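Local coordinates for alpha-/beta-galactoside alpha-2,3-sialyltransferase (Photobacterium phosphoreum, PDB 2ZWI), which probably transfers sialic acid from a CMP-activated donor onto alpha- and beta-galactosides in alpha-2,3 linkage, at residues A[116-120]-A[172-177]; A[160-164]-A[190-194]. All coordinates share one frame; numbering follows the deposited sequence.

Contact 1. Residues A[116-120]-A[172-177]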
loop_
_atom_site.group_PDB
_atom_site.type_symbol
_atom_site.label_atom_id
_atom_site.label_comp_id
_atom_site.label_asym_id
_atom_site.label_seq_id
_atom_site.Cartn_x
_atom_site.Cartn_y
_atom_site.Cartn_z
ATOM N N GLU A 116 0.277 -7.258 -5.252
ATOM C CA GLU A 116 -0.756 -8.225 -4.856
ATOM C C GLU A 116 -1.835 -8.365 -5.930
ATOM O O GLU A 116 -2.330 -9.463 -6.172
ATOM C CB GLU A 116 -1.409 -7.862 -3.518
ATOM C CG GLU A 116 -0.576 -8.187 -2.289
ATOM C CD GLU A 116 0.380 -7.059 -1.909
ATOM O OE1 GLU A 116 0.720 -6.933 -0.704
ATOM O OE2 GLU A 116 0.783 -6.290 -2.807
ATOM N N TYR A 117 -2.172 -7.250 -6.581
ATOM C CA TYR A 117 -3.263 -7.205 -7.567
ATOM C C TYR A 117 -2.858 -7.770 -8.921
ATOM O O TYR A 117 -3.669 -8.409 -9.604
ATOM C CB TYR A 117 -3.896 -5.792 -7.615
ATOM C CG TYR A 117 -4.610 -5.563 -6.305
ATOM C CD1 TYR A 117 -3.934 -5.039 -5.199
ATOM C CD2 TYR A 117 -5.933 -5.976 -6.131
ATOM C CE1 TYR A 117 -4.572 -4.896 -3.969
ATOM C CE2 TYR A 117 -6.581 -5.824 -4.905
ATOM C CZ TYR A 117 -5.889 -5.296 -3.834
ATOM O OH TYR A 117 -6.526 -5.165 -2.627
ATOM N N VAL A 118 -1.592 -7.576 -9.285
ATOM C CA VAL A 118 -0.998 -8.269 -10.442
ATOM C C VAL A 118 -1.000 -9.792 -10.208
ATOM O O VAL A 118 -1.403 -10.572 -11.081
ATOM C CB VAL A 118 0.419 -7.713 -10.774
ATOM C CG1 VAL A 118 1.138 -8.585 -11.809
ATOM C CG2 VAL A 118 0.305 -6.277 -11.308
ATOM N N ARG A 119 -0.596 -10.204 -9.006
ATOM C CA ARG A 119 -0.601 -11.608 -8.641
ATOM C C ARG A 119 -2.013 -12.214 -8.589
ATOM O O ARG A 119 -2.224 -13.342 -9.062
ATOM C CB ARG A 119 0.189 -11.815 -7.348
ATOM C CG ARG A 119 1.677 -11.595 -7.576
ATOM C CD ARG A 119 2.505 -11.652 -6.313
ATOM N NE ARG A 119 3.911 -11.345 -6.609
ATOM C CZ ARG A 119 4.939 -11.991 -6.074
ATOM N NH1 ARG A 119 4.732 -12.997 -5.235
ATOM N NH2 ARG A 119 6.176 -11.651 -6.388
ATOM N N LEU A 120 -2.979 -11.463 -8.057
ATOM C CA LEU A 120 -4.387 -11.898 -8.059
ATOM C C LEU A 120 -4.953 -12.089 -9.474
ATOM O O LEU A 120 -5.662 -13.069 -9.746
ATOM C CB LEU A 120 -5.258 -10.928 -7.260
ATOM C CG LEU A 120 -5.059 -10.972 -5.739
ATOM C CD1 LEU A 120 -5.761 -9.806 -5.051
ATOM C CD2 LEU A 120 -5.558 -12.294 -5.209
ATOM N N MET A 172 -7.267 -4.752 2.646
ATOM C CA MET A 172 -6.995 -4.730 1.212
ATOM C C MET A 172 -7.248 -3.383 0.548
ATOM O O MET A 172 -8.241 -2.707 0.820
ATOM C CB MET A 172 -7.818 -5.803 0.492
ATOM C CG MET A 172 -7.548 -7.246 0.948
ATOM S SD MET A 172 -8.484 -8.421 -0.061
ATOM C CE MET A 172 -7.559 -8.311 -1.605
ATOM N N LEU A 173 -6.353 -3.024 -0.362
ATOM C CA LEU A 173 -6.532 -1.854 -1.204
ATOM C C LEU A 173 -7.895 -1.846 -1.854
ATOM O O LEU A 173 -8.580 -0.829 -1.857
ATOM C CB LEU A 173 -5.459 -1.837 -2.288
ATOM C CG LEU A 173 -4.380 -0.762 -2.325
ATOM C CD1 LEU A 173 -4.347 0.169 -1.113
ATOM C CD2 LEU A 173 -3.025 -1.376 -2.643
ATOM N N ARG A 174 -8.286 -2.993 -2.404
ATOM C CA ARG A 174 -9.571 -3.112 -3.071
ATOM C C ARG A 174 -10.159 -4.472 -2.731
ATOM O O ARG A 174 -9.982 -5.437 -3.473
ATOM C CB ARG A 174 -9.418 -2.939 -4.603
ATOM C CG ARG A 174 -9.086 -1.515 -5.083
ATOM C CD ARG A 174 -10.264 -0.524 -4.855
ATOM N NE ARG A 174 -11.476 -0.919 -5.576
ATOM C CZ ARG A 174 -11.803 -0.497 -6.792
ATOM N NH1 ARG A 174 -11.034 0.363 -7.431
ATOM N NH2 ARG A 174 -12.916 -0.929 -7.361
ATOM N N ALA A 175 -10.842 -4.540 -1.588
ATOM C CA ALA A 175 -11.529 -5.749 -1.150
ATOM C C ALA A 175 -12.564 -6.242 -2.183
ATOM O O ALA A 175 -12.881 -7.428 -2.227
ATOM C CB ALA A 175 -12.195 -5.508 0.205
ATOM N N ASP A 176 -13.068 -5.325 -3.005
ATOM C CA ASP A 176 -14.065 -5.645 -4.038
ATOM C C ASP A 176 -13.474 -6.307 -5.295
ATOM O O ASP A 176 -14.194 -6.524 -6.283
ATOM C CB ASP A 176 -14.863 -4.387 -4.423
ATOM C CG ASP A 176 -13.975 -3.267 -4.953
ATOM O OD1 ASP A 176 -12.789 -3.185 -4.540
ATOM O OD2 ASP A 176 -14.457 -2.463 -5.786
ATOM N N ILE A 177 -12.180 -6.627 -5.259
ATOM C CA ILE A 177 -11.559 -7.456 -6.297
ATOM C C ILE A 177 -12.326 -8.786 -6.466
ATOM O O ILE A 177 -12.440 -9.306 -7.574
ATOM C CB ILE A 177 -10.033 -7.702 -6.034
ATOM C CG1 ILE A 177 -9.340 -8.350 -7.254
ATOM C CG2 ILE A 177 -9.809 -8.534 -4.756
ATOM C CD1 ILE A 177 -9.307 -7.480 -8.522
#
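Tyr117, on helix 114-125, meets the turn that follows strand 168-172 in a Rossmann-like half of the GT-B fold. The helix belongs to the long connection between the adjacent parallel strands 104-110 and 168-172, a beta-alpha-beta crossover. The polar part of the contact turns on the phenol oxygen. Tyr117 OH accepts a nearly straight hydrogen bond from Arg174 N (2.8 Å, 168° at the hydrogen). It is also bonded to Asp111, whose same carboxylate oxygen takes the N-H of Leu173; that N-H lies close to the phenol but is badly aligned with it. The buried hydroxyl is therefore held between a backbone amide and a carboxylate.

Apolar contacts add to this polar centre. Leu173 CB comes obliquely against the ring, 3.6 Å from Tyr117 CE1, while Ile177 CB sits at the ring edge, near its plane, 4.1 Å from Tyr117 CE2. The Met172 chain bends at its last torsion (chi3 72°), and this swings CE back to 3.5 Å from Tyr117 OH. One helical turn on, Leu120 reaches toward Met172 tip to tip, with Leu120 CD1 4.2 Å from Met172 CE. Val354 of helix 350-357 packs on both Tyr117 and Ile177, and the Leu173 side chain is about 7 Å from the bound CMP, placing this buried contact beside the nucleotide site.

The charged side chains of the turn pair with each other. The Arg174 chain, folded at chi2 and chi3, leads its guanidinium away from the helix to grip Asp176 side-on in a salt bridge, and Leu358 O gives Arg174 NH2 a second partner. Both bonds to Asp176 lie near the guanidinium plane and meet the carboxylate on its syn side, Arg174 NE at 2.8 Å from Asp176 OD1 and Arg174 NH2 at 2.7 Å from Asp176 OD2.

Contact 2. Residues A[160-164]-A[190-194]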
loop_
_atom_site.group_PDB
_atom_site.type_symbol
_atom_site.label_atom_id
_atom_site.label_comp_id
_atom_site.label_asym_id
_atom_site.label_seq_id
_atom_site.Cartn_x
_atom_site.Cartn_y
_atom_site.Cartn_z
ATOM N N TYR A 160 -2.155 -14.946 1.079
ATOM C CA TYR A 160 -3.557 -14.825 1.495
ATOM C C TYR A 160 -4.109 -16.061 2.232
ATOM O O TYR A 160 -5.334 -16.213 2.380
ATOM C CB TYR A 160 -4.460 -14.420 0.314
ATOM C CG TYR A 160 -4.291 -12.978 -0.133
ATOM C CD1 TYR A 160 -4.724 -11.923 0.673
ATOM C CD2 TYR A 160 -3.712 -12.668 -1.364
ATOM C CE1 TYR A 160 -4.571 -10.587 0.273
ATOM C CE2 TYR A 160 -3.571 -11.340 -1.786
ATOM C CZ TYR A 160 -4.003 -10.302 -0.957
ATOM O OH TYR A 160 -3.859 -8.988 -1.355
ATOM N N GLY A 161 -3.218 -16.929 2.720
ATOM C CA GLY A 161 -3.648 -18.214 3.266
ATOM C C GLY A 161 -3.476 -18.411 4.764
ATOM O O GLY A 161 -3.665 -19.528 5.261
ATOM N N PHE A 162 -3.141 -17.339 5.483
ATOM C CA PHE A 162 -2.818 -17.429 6.919
ATOM C C PHE A 162 -4.030 -17.605 7.836
ATOM O O PHE A 162 -3.879 -18.109 8.957
ATOM C CB PHE A 162 -2.022 -16.200 7.387
ATOM C CG PHE A 162 -0.565 -16.220 7.008
ATOM C CD1 PHE A 162 0.411 -16.465 7.970
ATOM C CD2 PHE A 162 -0.166 -15.967 5.689
ATOM C CE1 PHE A 162 1.768 -16.481 7.632
ATOM C CE2 PHE A 162 1.186 -15.973 5.336
ATOM C CZ PHE A 162 2.157 -16.230 6.304
ATOM N N SER A 163 -5.222 -17.180 7.394
ATOM C CA SER A 163 -6.430 -17.351 8.232
ATOM C C SER A 163 -6.777 -18.836 8.486
ATOM O O SER A 163 -7.579 -19.156 9.376
ATOM C CB SER A 163 -7.627 -16.576 7.671
ATOM O OG SER A 163 -8.229 -17.258 6.577
ATOM N N GLN A 164 -6.162 -19.731 7.707
ATOM C CA GLN A 164 -6.236 -21.172 7.963
ATOM C C GLN A 164 -5.499 -21.569 9.244
ATOM O O GLN A 164 -5.781 -22.613 9.827
ATOM C CB GLN A 164 -5.666 -21.957 6.768
ATOM C CG GLN A 164 -6.440 -21.752 5.466
ATOM C CD GLN A 164 -5.731 -22.326 4.242
ATOM O OE1 GLN A 164 -6.204 -23.289 3.640
ATOM N NE2 GLN A 164 -4.597 -21.734 3.866
ATOM N N VAL A 190 -11.728 -18.938 1.043
ATOM C CA VAL A 190 -10.735 -18.982 2.107
ATOM C C VAL A 190 -10.841 -17.750 3.029
ATOM O O VAL A 190 -10.836 -17.885 4.263
ATOM C CB VAL A 190 -9.309 -19.135 1.537
ATOM C CG1 VAL A 190 -8.288 -19.239 2.654
ATOM C CG2 VAL A 190 -9.236 -20.363 0.605
ATOM N N ILE A 191 -10.983 -16.565 2.437
ATOM C CA ILE A 191 -10.859 -15.321 3.206
ATOM C C ILE A 191 -12.100 -14.408 3.329
ATOM O O ILE A 191 -11.986 -13.298 3.837
ATOM C CB ILE A 191 -9.636 -14.486 2.709
ATOM C CG1 ILE A 191 -9.717 -14.255 1.194
ATOM C CG2 ILE A 191 -8.332 -15.181 3.105
ATOM C CD1 ILE A 191 -8.524 -13.462 0.606
ATOM N N SER A 192 -13.278 -14.866 2.903
ATOM C CA SER A 192 -14.449 -13.966 2.818
ATOM C C SER A 192 -14.805 -13.279 4.145
ATOM O O SER A 192 -15.224 -12.109 4.150
ATOM C CB SER A 192 -15.678 -14.669 2.198
ATOM O OG SER A 192 -16.153 -15.736 3.004
ATOM N N ASN A 193 -14.613 -13.990 5.256
ATOM C CA ASN A 193 -14.866 -13.416 6.586
ATOM C C ASN A 193 -13.663 -12.684 7.195
ATOM O O ASN A 193 -13.755 -12.125 8.296
ATOM C CB ASN A 193 -15.345 -14.500 7.552
ATOM C CG ASN A 193 -16.714 -15.021 7.200
ATOM O OD1 ASN A 193 -17.596 -14.265 6.775
ATOM N ND2 ASN A 193 -16.908 -16.315 7.387
ATOM N N ASN A 194 -12.547 -12.695 6.468
ATOM C CA ASN A 194 -11.272 -12.182 6.960
ATOM C C ASN A 194 -10.796 -10.897 6.261
ATOM O O ASN A 194 -9.686 -10.448 6.498
ATOM C CB ASN A 194 -10.200 -13.268 6.798
ATOM C CG ASN A 194 -10.646 -14.623 7.350
ATOM O OD1 ASN A 194 -11.034 -14.739 8.516
ATOM N ND2 ASN A 194 -10.595 -15.649 6.508
#
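The two backbones come nearest at Ser163 and Ile191, whose CA atoms are 7.0 Å apart, and a type I beta turn from Ile191 to Asn194, closed by a hydrogen bond from Asn194 N to Ile191 O, brings the chain back so that Asn194 also faces Ser163. Ile191 meets the loop with both of its branches. Its CG2 methyl lies 3.3 Å from the carbonyl oxygen Tyr160 O and also touches the Ser163 hydroxyl, whereas its other branch ends at CD1, 4.1 Å from Tyr160 CD1. With CG1 placed between the backbone N and the carbonyl carbon (chi1 54°), the two branches diverge, one to the loop backbone and the other obliquely to the tyrosine ring.

Both segments are connections leading into neighbouring parallel strands of the N-terminal Rossmann-like sheet: 160-164 precedes strand 168-172, while the turn at 190-194 joins helix 185-191 to the edge strand 195-197. Tyr170 bridges the two, its ring meeting that of Tyr160, its hydroxyl bonded to Phe162 N and its backbone paired with Asn194. The site is about 14 Å from the bound CMP, measured from the Tyr160 side chain.

Polar groups crowd together around Ser163, close but not hydrogen-bonded to one another. Asn194 ND2 lies 2.9 Å from Ser163 OG, but the angle is poor, and the same nitrogen comes near Val190 O with similarly unfavourable geometry. Gln164 is instead held within its own loop: its NE2 donates to Gly161 O at 2.8 Å in a practically straight bond (178°), which meets a lone pair of that oxygen within the plane of its peptide group, and is also bonded to Ser138 of helix 128-147. This holds the amide while leaving the aliphatic stem for Val190, whose CG1 crosses it obliquely, 4.2 Å from Gln164 CG.

The segments alternate along the chain in the order 116-120, 160-164, 172-177, 190-194, so the two contacts interlock around strand 168-172 of the N-terminal sheet. Contact 2 joins the entry to this strand with the entry to strand 195-197, and contact 1 lies where the chain leaves strand 168-172, toward the CMP site, with centres 14 Å apart. Tyr160 spans the gap: its OH is 3.5 Å from Glu116 CB and 3.8 Å from Met172 CE, and its ring packs against Leu120. Asp111 ties them further, bonding Tyr160 through OD1 and Tyr117 through OD2. Side-chain contacts thus run without a break from the partly exposed connections of contact 2 to the buried residues of contact 1, nearer the CMP.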